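Local atomic coordinates of putative agmatinase (Clostridium difficile, PDB entry 3LHL), a protein that probably hydrolyses agmatine to putrescine and urea, as a manganese-dependent member of the arginase family. Residues 8-13 against 273-278; 48-53 against 233-238. One frame throughout, in Å; residues are numbered along the deposited sequence.

Both contacts lie on the same side of the chain's centre, their own centres about 11 Å apart and away from the manganese sites. Contact 1 is the more buried: strand 10-15 of the parallel sheet receives the last turns of helix 258-278. Contact 2 is more peripheral and only partly buried, joining the hairpin around 48-53 to helix 229-235. Helix 258-278 ties them together, since I273 touches L48 and K277 NZ hydrogen-bonds to S237 O. The chemistry shifts accordingly, from branched aliphatic groups, a serine and an asparagine amide in contact 1 to the methylene chain of one lysine against two leucines in contact 2.

Contact 1 (8-13 against 273-278); sequences SNLIVF and IISDKI
N9 and L10, at the start of strand 10-15 in the parallel sheet of the arginase fold, pack against I274, S275 and I278 on the closing turns of helix 258-278. L10 is the buried member of the strand side. Its CG stands anti to the backbone N (chi1 -176°), which sends the forked end toward the helix. The two methyls then divide the work. CD1 lies 4.1 Å from I274 CG2, the two side chains roughly perpendicular, while CD2 rests 3.6 Å from S275 OG. That oxygen is already engaged, giving a hydrogen bond to C271 O one turn back in its own helix, so it meets the leucine purely by van der Waals contact. V90 and F92 of the neighbouring strand 90-95 also touch L10.

One turn beyond I274, I278 takes up N9. The two side chains run antiparallel alongside one another, and the CG2 methyl of I278 sits above the amide plane, displaced toward the ND2 and CB side, 3.5 Å from N9 CG and 3.3 Å from N9 ND2. CG2 also lies 3.5 Å from N9 CB, and the end of the other branch, I278 CD1, is 3.8 Å from the same N9 CB. I274 and I278 are also linked through the backbone, where I278 N donates to I274 O at 3.1 Å, so the two isoleucines come off the same ridge of the helix one turn apart.

About 222 Å² is buried between the two segments. Every close approach has a methyl group on at least one side, and two of them set a methyl against a polar atom, N9 ND2 or S275 OG. L10, I274 and S275 are buried, whereas the N9/I278 end is partly open to solvent; van der Waals fit probably holds the pair, with no polar bond between the segments to fix their register.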
loop_
_atom_site.group_PDB
_atom_site.type_symbol
_atom_site.label_atom_id
_atom_site.label_comp_id
_atom_site.label_asym_id
_atom_site.label_seq_id
_atom_site.Cartn_x
_atom_site.Cartn_y
_atom_site.Cartn_z
ATOM N N SER A 8 16.836 12.658 -4.830
ATOM C CA SER A 8 15.402 12.371 -4.825
ATOM C C SER A 8 14.739 12.450 -3.453
ATOM O O SER A 8 15.367 12.181 -2.431
ATOM C CB SER A 8 15.152 10.987 -5.427
ATOM O OG SER A 8 15.676 10.886 -6.742
ATOM N N ASN A 9 13.464 12.831 -3.443
ATOM C CA ASN A 9 12.697 12.921 -2.206
ATOM C C ASN A 9 11.853 11.659 -2.017
ATOM O O ASN A 9 11.412 11.356 -0.910
ATOM C CB ASN A 9 11.784 14.151 -2.223
ATOM C CG ASN A 9 12.559 15.454 -2.293
ATOM O OD1 ASN A 9 13.456 15.701 -1.486
ATOM N ND2 ASN A 9 12.213 16.298 -3.261
ATOM N N LEU A 10 11.632 10.929 -3.107
ATOM C CA LEU A 10 10.847 9.699 -3.068
ATOM C C LEU A 10 11.745 8.519 -3.439
ATOM O O LEU A 10 12.344 8.494 -4.520
ATOM C CB LEU A 10 9.675 9.795 -4.047
ATOM C CG LEU A 10 8.657 8.649 -4.095
ATOM C CD1 LEU A 10 7.989 8.473 -2.733
ATOM C CD2 LEU A 10 7.612 8.951 -5.171
ATOM N N ILE A 11 11.839 7.551 -2.533
ATOM C CA ILE A 11 12.667 6.368 -2.737
ATOM C C ILE A 11 11.777 5.137 -2.881
ATOM O O ILE A 11 11.136 4.696 -1.920
ATOM C CB ILE A 11 13.630 6.158 -1.547
ATOM C CG1 ILE A 11 14.390 7.461 -1.257
ATOM C CG2 ILE A 11 14.600 5.016 -1.849
ATOM C CD1 ILE A 11 15.218 7.982 -2.421
ATOM N N VAL A 12 11.750 4.595 -4.093
ATOM C CA VAL A 12 10.946 3.427 -4.429
ATOM C C VAL A 12 11.793 2.166 -4.354
ATOM O O VAL A 12 12.876 2.104 -4.936
ATOM C CB VAL A 12 10.398 3.531 -5.870
ATOM C CG1 VAL A 12 9.509 2.345 -6.173
ATOM C CG2 VAL A 12 9.655 4.843 -6.054
ATOM N N PHE A 13 11.302 1.158 -3.642
ATOM C CA PHE A 13 12.039 -0.093 -3.535
ATOM C C PHE A 13 11.068 -1.258 -3.464
ATOM O O PHE A 13 9.923 -1.109 -3.026
ATOM C CB PHE A 13 12.990 -0.069 -2.320
ATOM C CG PHE A 13 12.297 -0.036 -0.986
ATOM C CD1 PHE A 13 12.107 -1.208 -0.258
ATOM C CD2 PHE A 13 11.845 1.168 -0.451
ATOM C CE1 PHE A 13 11.479 -1.186 0.989
ATOM C CE2 PHE A 13 11.214 1.205 0.794
ATOM C CZ PHE A 13 11.031 0.023 1.516
ATOM N N ILE A 273 1.770 11.982 -7.830
ATOM C CA ILE A 273 1.040 12.656 -6.767
ATOM C C ILE A 273 1.923 13.059 -5.587
ATOM O O ILE A 273 1.886 14.202 -5.137
ATOM C CB ILE A 273 -0.131 11.757 -6.284
ATOM C CG1 ILE A 273 -1.438 12.309 -6.837
ATOM C CG2 ILE A 273 -0.167 11.653 -4.768
ATOM C CD1 ILE A 273 -1.430 12.458 -8.329
ATOM N N ILE A 274 2.719 12.119 -5.092
ATOM C CA ILE A 274 3.590 12.391 -3.959
ATOM C C ILE A 274 4.724 13.334 -4.355
ATOM O O ILE A 274 5.010 14.302 -3.649
ATOM C CB ILE A 274 4.181 11.072 -3.389
ATOM C CG1 ILE A 274 3.046 10.149 -2.944
ATOM C CG2 ILE A 274 5.090 11.368 -2.202
ATOM C CD1 ILE A 274 3.505 8.764 -2.555
ATOM N N SER A 275 5.356 13.056 -5.490
ATOM C CA SER A 275 6.463 13.882 -5.962
ATOM C C SER A 275 6.056 15.335 -6.157
ATOM O O SER A 275 6.823 16.249 -5.844
ATOM C CB SER A 275 7.017 13.331 -7.274
ATOM O OG SER A 275 7.616 12.067 -7.068
ATOM N N ASP A 276 4.847 15.549 -6.662
ATOM C CA ASP A 276 4.366 16.902 -6.899
ATOM C C ASP A 276 4.170 17.680 -5.606
ATOM O O ASP A 276 4.474 18.872 -5.546
ATOM C CB ASP A 276 3.056 16.882 -7.686
ATOM C CG ASP A 276 2.609 18.272 -8.098
ATOM O OD1 ASP A 276 3.374 18.943 -8.817
ATOM O OD2 ASP A 276 1.502 18.697 -7.703
ATOM N N LYS A 277 3.664 17.013 -4.573
ATOM C CA LYS A 277 3.440 17.676 -3.293
ATOM C C LYS A 277 4.753 18.101 -2.661
ATOM O O LYS A 277 4.868 19.209 -2.142
ATOM C CB LYS A 277 2.682 16.764 -2.329
ATOM C CG LYS A 277 1.222 16.592 -2.681
ATOM C CD LYS A 277 0.432 16.028 -1.512
ATOM C CE LYS A 277 -1.039 15.954 -1.860
ATOM N NZ LYS A 277 -1.514 17.261 -2.389
ATOM N N ILE A 278 5.740 17.212 -2.697
ATOM C CA ILE A 278 7.054 17.520 -2.148
ATOM C C ILE A 278 7.637 18.643 -3.001
ATOM O O ILE A 278 8.486 19.409 -2.551
ATOM C CB ILE A 278 7.979 16.296 -2.218
ATOM C CG1 ILE A 278 7.379 15.153 -1.396
ATOM C CG2 ILE A 278 9.369 16.668 -1.724
ATOM C CD1 ILE A 278 8.107 13.838 -1.550
#

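Contact 2 (48-53 against 233-238); sequences LDLDLE and IIKNSN
This is a small side-chain contact at the edge of the arginase fold, where L48 and L50 of the antiparallel hairpin 44-45/50-51 receive K235 from the last turn of helix 229-235. It buries about 119 Å². K235 does the reaching. Its CG is anti to the backbone N, and the chain runs nearly straight as far as CE before chi4 (-67°) bends the ammonium group away from that line. The methylenes are therefore what the hairpin touches: K235 CD is 4.2 Å from L48 CD2, the leucine and lysine chains lying side by side but pointing opposite ways, and K235 CE is 4.2 Å from L50 CD1.

CE has a second neighbour in the hairpin backbone, L48 O at 3.8 Å. Lying next to the charged nitrogen, this methylene is probably somewhat polarised, which should make the carbonyl a mildly favourable companion, although NZ itself remains 4.6 Å from L48 O. I273 of helix 258-278 touches L48, I234 and K235, so that helix borders both segments.

Each segment also has local bonds that shape its backbone. In the hairpin, a G1 beta bulge sets D49 and L50 together opposite S45, D49 taking the left-handed conformation. Just beyond it, D51 forms an Asx turn: E53 N donates to D51 OD1 with a nearly straight N-H...O angle of 167°, approaching the anti side of the carboxylate, and T43 OG1 is a further partner of that oxygen. On the helix side, I234 O is gripped twice from the same face of its carbonyl plane, by S237 N at 3.1 Å and by the hydroxyl S237 OG at 2.9 Å.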
loop_
_atom_site.group_PDB
_atom_site.type_symbol
_atom_site.label_atom_id
_atom_site.label_comp_id
_atom_site.label_asym_id
_atom_site.label_seq_id
_atom_site.Cartn_x
_atom_site.Cartn_y
_atom_site.Cartn_z
ATOM N N LEU A 48 -3.756 13.082 -14.623
ATOM C CA LEU A 48 -3.258 14.026 -13.626
ATOM C C LEU A 48 -2.522 15.214 -14.241
ATOM O O LEU A 48 -2.296 16.224 -13.574
ATOM C CB LEU A 48 -2.314 13.307 -12.651
ATOM C CG LEU A 48 -2.898 12.134 -11.855
ATOM C CD1 LEU A 48 -1.764 11.285 -11.303
ATOM C CD2 LEU A 48 -3.801 12.644 -10.742
ATOM N N ASP A 49 -2.150 15.081 -15.512
ATOM C CA ASP A 49 -1.406 16.112 -16.230
ATOM C C ASP A 49 -0.089 16.383 -15.505
ATOM O O ASP A 49 0.264 17.527 -15.217
ATOM C CB ASP A 49 -2.229 17.402 -16.358
ATOM C CG ASP A 49 -1.523 18.465 -17.190
ATOM O OD1 ASP A 49 -0.733 18.093 -18.087
ATOM O OD2 ASP A 49 -1.762 19.672 -16.955
ATOM N N LEU A 50 0.623 15.304 -15.204
ATOM C CA LEU A 50 1.915 15.362 -14.531
ATOM C C LEU A 50 2.816 14.393 -15.280
ATOM O O LEU A 50 2.325 13.452 -15.901
ATOM C CB LEU A 50 1.777 14.930 -13.070
ATOM C CG LEU A 50 0.929 15.827 -12.156
ATOM C CD1 LEU A 50 0.777 15.171 -10.789
ATOM C CD2 LEU A 50 1.581 17.200 -12.023
ATOM N N ASP A 51 4.126 14.611 -15.225
ATOM C CA ASP A 51 5.069 13.748 -15.930
ATOM C C ASP A 51 6.205 13.320 -15.006
ATOM O O ASP A 51 6.852 14.161 -14.380
ATOM C CB ASP A 51 5.652 14.500 -17.136
ATOM C CG ASP A 51 6.235 13.571 -18.191
ATOM O OD1 ASP A 51 7.086 12.719 -17.861
ATOM O OD2 ASP A 51 5.840 13.699 -19.367
ATOM N N LEU A 52 6.456 12.016 -14.929
ATOM C CA LEU A 52 7.529 11.500 -14.080
ATOM C C LEU A 52 8.874 12.177 -14.343
ATOM O O LEU A 52 9.717 12.263 -13.452
ATOM C CB LEU A 52 7.684 9.988 -14.277
ATOM C CG LEU A 52 6.631 9.091 -13.612
ATOM C CD1 LEU A 52 6.905 7.631 -13.949
ATOM C CD2 LEU A 52 6.659 9.305 -12.100
ATOM N N GLU A 53 9.062 12.670 -15.564
ATOM C CA GLU A 53 10.309 13.318 -15.956
ATOM C C GLU A 53 10.605 14.647 -15.271
ATOM O O GLU A 53 11.739 15.122 -15.309
ATOM C CB GLU A 53 10.336 13.515 -17.473
ATOM C CG GLU A 53 10.344 12.215 -18.254
ATOM C CD GLU A 53 10.370 12.432 -19.756
ATOM O OE1 GLU A 53 9.416 13.051 -20.287
ATOM O OE2 GLU A 53 11.345 11.982 -20.402
ATOM N N ILE A 233 -8.101 13.140 -5.928
ATOM C CA ILE A 233 -8.484 13.595 -4.595
ATOM C C ILE A 233 -7.261 13.892 -3.727
ATOM O O ILE A 233 -7.233 14.877 -2.985
ATOM C CB ILE A 233 -9.365 12.535 -3.910
ATOM C CG1 ILE A 233 -10.695 12.426 -4.665
ATOM C CG2 ILE A 233 -9.568 12.884 -2.443
ATOM C CD1 ILE A 233 -11.528 11.229 -4.290
ATOM N N ILE A 234 -6.249 13.036 -3.817
ATOM C CA ILE A 234 -5.040 13.248 -3.046
ATOM C C ILE A 234 -4.288 14.449 -3.612
ATOM O O ILE A 234 -3.787 15.284 -2.863
ATOM C CB ILE A 234 -4.127 11.999 -3.078
ATOM C CG1 ILE A 234 -4.710 10.919 -2.164
ATOM C CG2 ILE A 234 -2.707 12.364 -2.661
ATOM C CD1 ILE A 234 -3.930 9.637 -2.168
ATOM N N LYS A 235 -4.217 14.534 -4.939
ATOM C CA LYS A 235 -3.524 15.640 -5.582
ATOM C C LYS A 235 -4.097 17.000 -5.194
ATOM O O LYS A 235 -3.346 17.949 -4.988
ATOM C CB LYS A 235 -3.569 15.498 -7.107
ATOM C CG LYS A 235 -3.009 16.710 -7.847
ATOM C CD LYS A 235 -2.989 16.492 -9.348
ATOM C CE LYS A 235 -2.443 17.708 -10.087
ATOM N NZ LYS A 235 -3.344 18.897 -9.976
ATOM N N ASN A 236 -5.421 17.094 -5.102
ATOM C CA ASN A 236 -6.065 18.356 -4.757
ATOM C C ASN A 236 -6.224 18.580 -3.255
ATOM O O ASN A 236 -6.736 19.616 -2.834
ATOM C CB ASN A 236 -7.449 18.455 -5.420
ATOM C CG ASN A 236 -7.379 18.425 -6.940
ATOM O OD1 ASN A 236 -6.475 19.000 -7.541
ATOM N ND2 ASN A 236 -8.346 17.766 -7.565
ATOM N N SER A 237 -5.791 17.624 -2.443
ATOM C CA SER A 237 -5.931 17.765 -0.999
ATOM C C SER A 237 -4.691 18.359 -0.346
ATOM O O SER A 237 -3.726 18.714 -1.018
ATOM C CB SER A 237 -6.205 16.410 -0.356
ATOM O OG SER A 237 -5.001 15.671 -0.216
ATOM N N ASN A 238 -4.730 18.459 0.976
ATOM C CA ASN A 238 -3.602 18.982 1.721
ATOM C C ASN A 238 -3.105 17.966 2.741
ATOM O O ASN A 238 -2.815 18.316 3.887
ATOM C CB ASN A 238 -3.974 20.286 2.431
ATOM C CG ASN A 238 -2.775 20.949 3.092
ATOM O OD1 ASN A 238 -1.715 21.082 2.482
ATOM N ND2 ASN A 238 -2.939 21.372 4.340
#